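Local structure of type III pantothenate kinase (Campylobacter jejuni, 2NRH) at residues B[65-77]-B[97-111]. The protein probably phosphorylates pantothenate with ATP, the first step of coenzyme A biosynthesis, working as a homodimer that needs a monovalent cation. The protein carries 2 engineered substitutions. Sequence-based numbering, arbitrary orientation.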
# COMPACT_ATOMS: atom_id res chain seq x y z
N LEU B 65 -9.41 -29.33 4.52
CA LEU B 65 -8.26 -29.86 3.77
C LEU B 65 -8.01 -29.08 2.45
O LEU B 65 -8.84 -29.04 1.51
CB LEU B 65 -8.35 -31.41 3.60
CG LEU B 65 -8.80 -32.24 4.84
CD1 LEU B 65 -8.65 -33.69 4.61
CD2 LEU B 65 -8.12 -31.86 6.21
N PHE B 66 -6.85 -28.46 2.38
CA PHE B 66 -6.63 -27.45 1.40
C PHE B 66 -5.19 -27.56 0.97
O PHE B 66 -4.32 -27.50 1.78
CB PHE B 66 -6.95 -26.09 2.06
CG PHE B 66 -6.75 -24.91 1.17
CD1 PHE B 66 -7.62 -24.65 0.14
CD2 PHE B 66 -5.69 -24.04 1.41
CE1 PHE B 66 -7.44 -23.57 -0.68
CE2 PHE B 66 -5.52 -22.96 0.63
CZ PHE B 66 -6.38 -22.72 -0.44
N ASP B 67 -4.95 -27.73 -0.32
CA ASP B 67 -3.60 -28.02 -0.81
C ASP B 67 -2.77 -26.75 -1.03
O ASP B 67 -2.92 -26.08 -2.02
CB ASP B 67 -3.68 -28.90 -2.08
CG ASP B 67 -2.32 -29.55 -2.48
OD1 ASP B 67 -1.22 -29.17 -1.99
OD2 ASP B 67 -2.38 -30.51 -3.32
N THR B 68 -1.91 -26.43 -0.06
CA THR B 68 -1.03 -25.21 -0.02
C THR B 68 0.35 -25.56 0.61
O THR B 68 0.45 -26.50 1.39
CB THR B 68 -1.73 -24.00 0.82
OG1 THR B 68 -0.94 -22.81 0.69
CG2 THR B 68 -1.79 -24.30 2.28
N ILE B 69 1.40 -24.81 0.30
CA ILE B 69 2.69 -24.91 1.03
C ILE B 69 3.06 -23.58 1.69
O ILE B 69 4.22 -23.35 2.11
CB ILE B 69 3.90 -25.29 0.11
CG1 ILE B 69 4.00 -24.34 -1.08
CG2 ILE B 69 3.85 -26.77 -0.26
CD1 ILE B 69 5.27 -24.53 -1.87
N TYR B 70 2.08 -22.67 1.68
CA TYR B 70 2.19 -21.34 2.24
C TYR B 70 2.17 -21.51 3.72
O TYR B 70 1.15 -21.87 4.28
CB TYR B 70 0.99 -20.47 1.79
CG TYR B 70 1.02 -18.99 2.19
CD1 TYR B 70 0.94 -17.98 1.22
CD2 TYR B 70 1.09 -18.61 3.54
CE1 TYR B 70 0.95 -16.64 1.58
CE2 TYR B 70 1.09 -17.30 3.91
CZ TYR B 70 1.01 -16.31 2.94
OH TYR B 70 1.00 -15.00 3.34
N GLN B 71 3.30 -21.22 4.36
CA GLN B 71 3.44 -21.39 5.80
C GLN B 71 2.44 -20.58 6.64
O GLN B 71 2.36 -19.37 6.54
CB GLN B 71 4.86 -21.02 6.24
CG GLN B 71 5.99 -21.68 5.43
CD GLN B 71 7.36 -21.11 5.79
OE1 GLN B 71 7.51 -20.34 6.77
NE2 GLN B 71 8.37 -21.48 5.00
N GLY B 72 1.71 -21.25 7.48
CA GLY B 72 0.79 -20.56 8.38
C GLY B 72 -0.37 -19.84 7.72
O GLY B 72 -0.94 -18.94 8.33
N LEU B 73 -0.75 -20.22 6.49
CA LEU B 73 -1.89 -19.57 5.80
C LEU B 73 -3.10 -19.37 6.75
O LEU B 73 -3.45 -20.29 7.52
CB LEU B 73 -2.28 -20.40 4.59
CG LEU B 73 -3.36 -19.81 3.66
CD1 LEU B 73 -3.05 -18.35 3.20
CD2 LEU B 73 -3.50 -20.75 2.49
N GLY B 74 -3.71 -18.19 6.76
CA GLY B 74 -4.80 -17.91 7.70
C GLY B 74 -6.04 -18.71 7.34
O GLY B 74 -6.37 -18.90 6.15
N ILE B 75 -6.71 -19.22 8.36
CA ILE B 75 -7.95 -20.01 8.14
C ILE B 75 -9.01 -19.19 7.43
O ILE B 75 -9.89 -19.72 6.70
CB ILE B 75 -8.47 -20.67 9.50
CG1 ILE B 75 -9.57 -21.71 9.20
CG2 ILE B 75 -8.99 -19.64 10.49
CD1 ILE B 75 -9.32 -22.53 7.93
N ASP B 76 -8.97 -17.89 7.64
CA ASP B 76 -9.91 -17.02 6.90
C ASP B 76 -9.71 -17.03 5.38
O ASP B 76 -10.67 -17.05 4.62
CB ASP B 76 -9.88 -15.60 7.46
CG ASP B 76 -8.50 -14.97 7.41
OD1 ASP B 76 -7.42 -15.66 7.38
OD2 ASP B 76 -8.50 -13.73 7.41
N ARG B 77 -8.46 -16.98 4.94
CA ARG B 77 -8.12 -17.10 3.51
C ARG B 77 -8.43 -18.52 2.99
O ARG B 77 -8.96 -18.66 1.89
CB ARG B 77 -6.65 -16.74 3.31
CG ARG B 77 -6.42 -15.29 3.69
CD ARG B 77 -4.95 -14.89 3.75
NE ARG B 77 -4.24 -14.97 2.49
CZ ARG B 77 -2.92 -14.87 2.36
NH1 ARG B 77 -2.15 -14.60 3.40
NH2 ARG B 77 -2.37 -14.96 1.17
N THR B 97 -6.00 -9.43 0.93
CA THR B 97 -5.24 -10.65 0.58
C THR B 97 -5.70 -11.15 -0.78
O THR B 97 -6.88 -11.12 -1.09
CB THR B 97 -5.42 -11.72 1.64
OG1 THR B 97 -6.81 -12.06 1.72
CG2 THR B 97 -4.92 -11.17 2.97
N ILE B 98 -4.73 -11.50 -1.62
CA ILE B 98 -4.99 -12.00 -2.98
C ILE B 98 -4.43 -13.42 -3.07
O ILE B 98 -3.25 -13.64 -2.92
CB ILE B 98 -4.35 -11.08 -4.06
CG1 ILE B 98 -4.88 -9.66 -3.99
CG2 ILE B 98 -4.70 -11.55 -5.47
CD1 ILE B 98 -4.02 -8.67 -3.27
N ASP B 99 -5.29 -14.39 -3.26
CA ASP B 99 -4.85 -15.80 -3.34
C ASP B 99 -5.18 -16.44 -4.70
O ASP B 99 -6.24 -16.21 -5.30
CB ASP B 99 -5.45 -16.61 -2.20
CG ASP B 99 -4.82 -16.27 -0.83
OD1 ASP B 99 -3.63 -16.66 -0.64
OD2 ASP B 99 -5.51 -15.64 0.02
N ILE B 100 -4.29 -17.29 -5.16
CA ILE B 100 -4.44 -17.87 -6.49
C ILE B 100 -4.71 -19.36 -6.46
O ILE B 100 -3.89 -20.13 -5.96
CB ILE B 100 -3.24 -17.51 -7.42
CG1 ILE B 100 -3.12 -15.95 -7.56
CG2 ILE B 100 -3.44 -18.14 -8.81
CD1 ILE B 100 -2.56 -15.22 -6.37
N ILE B 101 -5.88 -19.75 -6.99
CA ILE B 101 -6.29 -21.15 -7.06
C ILE B 101 -6.30 -21.67 -8.52
O ILE B 101 -6.75 -21.00 -9.49
CB ILE B 101 -7.67 -21.38 -6.39
CG1 ILE B 101 -7.77 -20.61 -5.03
CG2 ILE B 101 -7.99 -22.89 -6.22
CD1 ILE B 101 -6.84 -21.10 -3.89
N SER B 102 -5.75 -22.86 -8.68
CA SER B 102 -5.71 -23.51 -9.96
C SER B 102 -5.90 -24.95 -9.69
O SER B 102 -5.06 -25.58 -9.07
CB SER B 102 -4.40 -23.30 -10.68
OG SER B 102 -4.43 -24.02 -11.91
N ASN B 103 -7.06 -25.46 -10.08
CA ASN B 103 -7.27 -26.86 -9.99
C ASN B 103 -7.35 -27.35 -8.55
O ASN B 103 -6.86 -28.45 -8.22
CB ASN B 103 -6.18 -27.59 -10.78
CG ASN B 103 -6.75 -28.67 -11.63
OD1 ASN B 103 -6.70 -29.84 -11.28
ND2 ASN B 103 -7.37 -28.27 -12.73
N SER B 104 -8.03 -26.54 -7.73
CA SER B 104 -8.13 -26.79 -6.34
C SER B 104 -6.75 -26.82 -5.67
O SER B 104 -6.60 -27.46 -4.61
CB SER B 104 -8.86 -28.16 -6.07
OG SER B 104 -10.24 -28.16 -6.42
N ILE B 105 -5.74 -26.19 -6.27
CA ILE B 105 -4.42 -26.02 -5.60
C ILE B 105 -4.09 -24.56 -5.37
O ILE B 105 -4.33 -23.71 -6.22
CB ILE B 105 -3.28 -26.73 -6.38
CG1 ILE B 105 -3.55 -28.25 -6.41
CG2 ILE B 105 -1.90 -26.54 -5.68
CD1 ILE B 105 -2.82 -28.98 -7.48
N HIS B 106 -3.57 -24.26 -4.19
CA HIS B 106 -3.23 -22.89 -3.77
C HIS B 106 -1.82 -22.66 -4.24
O HIS B 106 -0.88 -23.31 -3.79
CB HIS B 106 -3.36 -22.74 -2.23
CG HIS B 106 -3.00 -21.37 -1.72
ND1 HIS B 106 -1.96 -21.16 -0.83
CD2 HIS B 106 -3.50 -20.15 -1.99
CE1 HIS B 106 -1.84 -19.86 -0.59
NE2 HIS B 106 -2.76 -19.23 -1.28
N LEU B 107 -1.71 -21.78 -5.23
CA LEU B 107 -0.47 -21.47 -5.89
C LEU B 107 0.36 -20.42 -5.11
O LEU B 107 1.52 -20.14 -5.43
CB LEU B 107 -0.77 -20.97 -7.31
CG LEU B 107 -1.46 -21.91 -8.32
CD1 LEU B 107 -1.61 -21.22 -9.67
CD2 LEU B 107 -0.79 -23.26 -8.54
N GLY B 108 -0.22 -19.79 -4.10
CA GLY B 108 0.51 -18.67 -3.51
C GLY B 108 -0.46 -17.54 -3.36
O GLY B 108 -1.61 -17.66 -3.76
N GLY B 109 -0.02 -16.47 -2.74
CA GLY B 109 -0.91 -15.33 -2.49
C GLY B 109 -0.12 -14.17 -1.92
O GLY B 109 1.08 -14.33 -1.55
N PHE B 110 -0.75 -13.01 -1.82
CA PHE B 110 -0.06 -11.86 -1.25
C PHE B 110 -0.97 -10.86 -0.60
O PHE B 110 -2.20 -10.94 -0.74
CB PHE B 110 0.85 -11.16 -2.25
CG PHE B 110 0.14 -10.71 -3.49
CD1 PHE B 110 -0.23 -9.36 -3.63
CD2 PHE B 110 -0.15 -11.63 -4.52
CE1 PHE B 110 -0.90 -8.92 -4.79
CE2 PHE B 110 -0.80 -11.20 -5.71
CZ PHE B 110 -1.19 -9.84 -5.85
N ILE B 111 -0.34 -9.90 0.08
CA ILE B 111 -1.04 -9.02 1.03
C ILE B 111 -0.72 -7.56 0.77
O ILE B 111 0.45 -7.11 0.45
CB ILE B 111 -0.72 -9.40 2.55
CG1 ILE B 111 -0.90 -10.89 2.80
CG2 ILE B 111 -1.53 -8.54 3.56
CD1 ILE B 111 -0.22 -11.33 4.05
O HOH W 1 0.76 -22.64 -1.55
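Arg77, on the first turn of helix 75-81, grips Asp99 side-on against the antiparallel hairpin 97-111, at the edge, within this chain, of a mixed sheet in this ASKHA-type kinase fold. Arg77 NE donates to the syn lone pair of Asp99 OD2 at 2.9 Å, nearly straight and in the guanidinium plane; Arg77 NH2 reaches Asp99 OD1 at 2.8 Å on a more bent path. A bend at chi3 (63°) lays the guanidinium beside the carboxylate, with Thr97 CB over one face and Leu73 CD1 over the centre of the opposite one. Asp99 OD1 also accepts from His106 NE2 at 2.8 Å, the two donors coming from opposite faces of the carboxylate plane. Leu73 CD2 sits over one face of the imidazole in a CH-pi contact, Gly108 N over the other, and CZ of Phe66 presses on His106 CB. Predicted substrate-binding residues Tyr70 and Arg77 are joined by a hydrogen bond from Arg77 NH1 to Tyr70 OH, consistent with a place in the pantothenate pocket; Ala149 of the second subunit packs on Tyr70. His106 N donates to Asp67 O. Thr68 OG1, 2.5 Å from His106 ND1 in a very short hydrogen bond, also accepts from Tyr70 N, closing an ST turn.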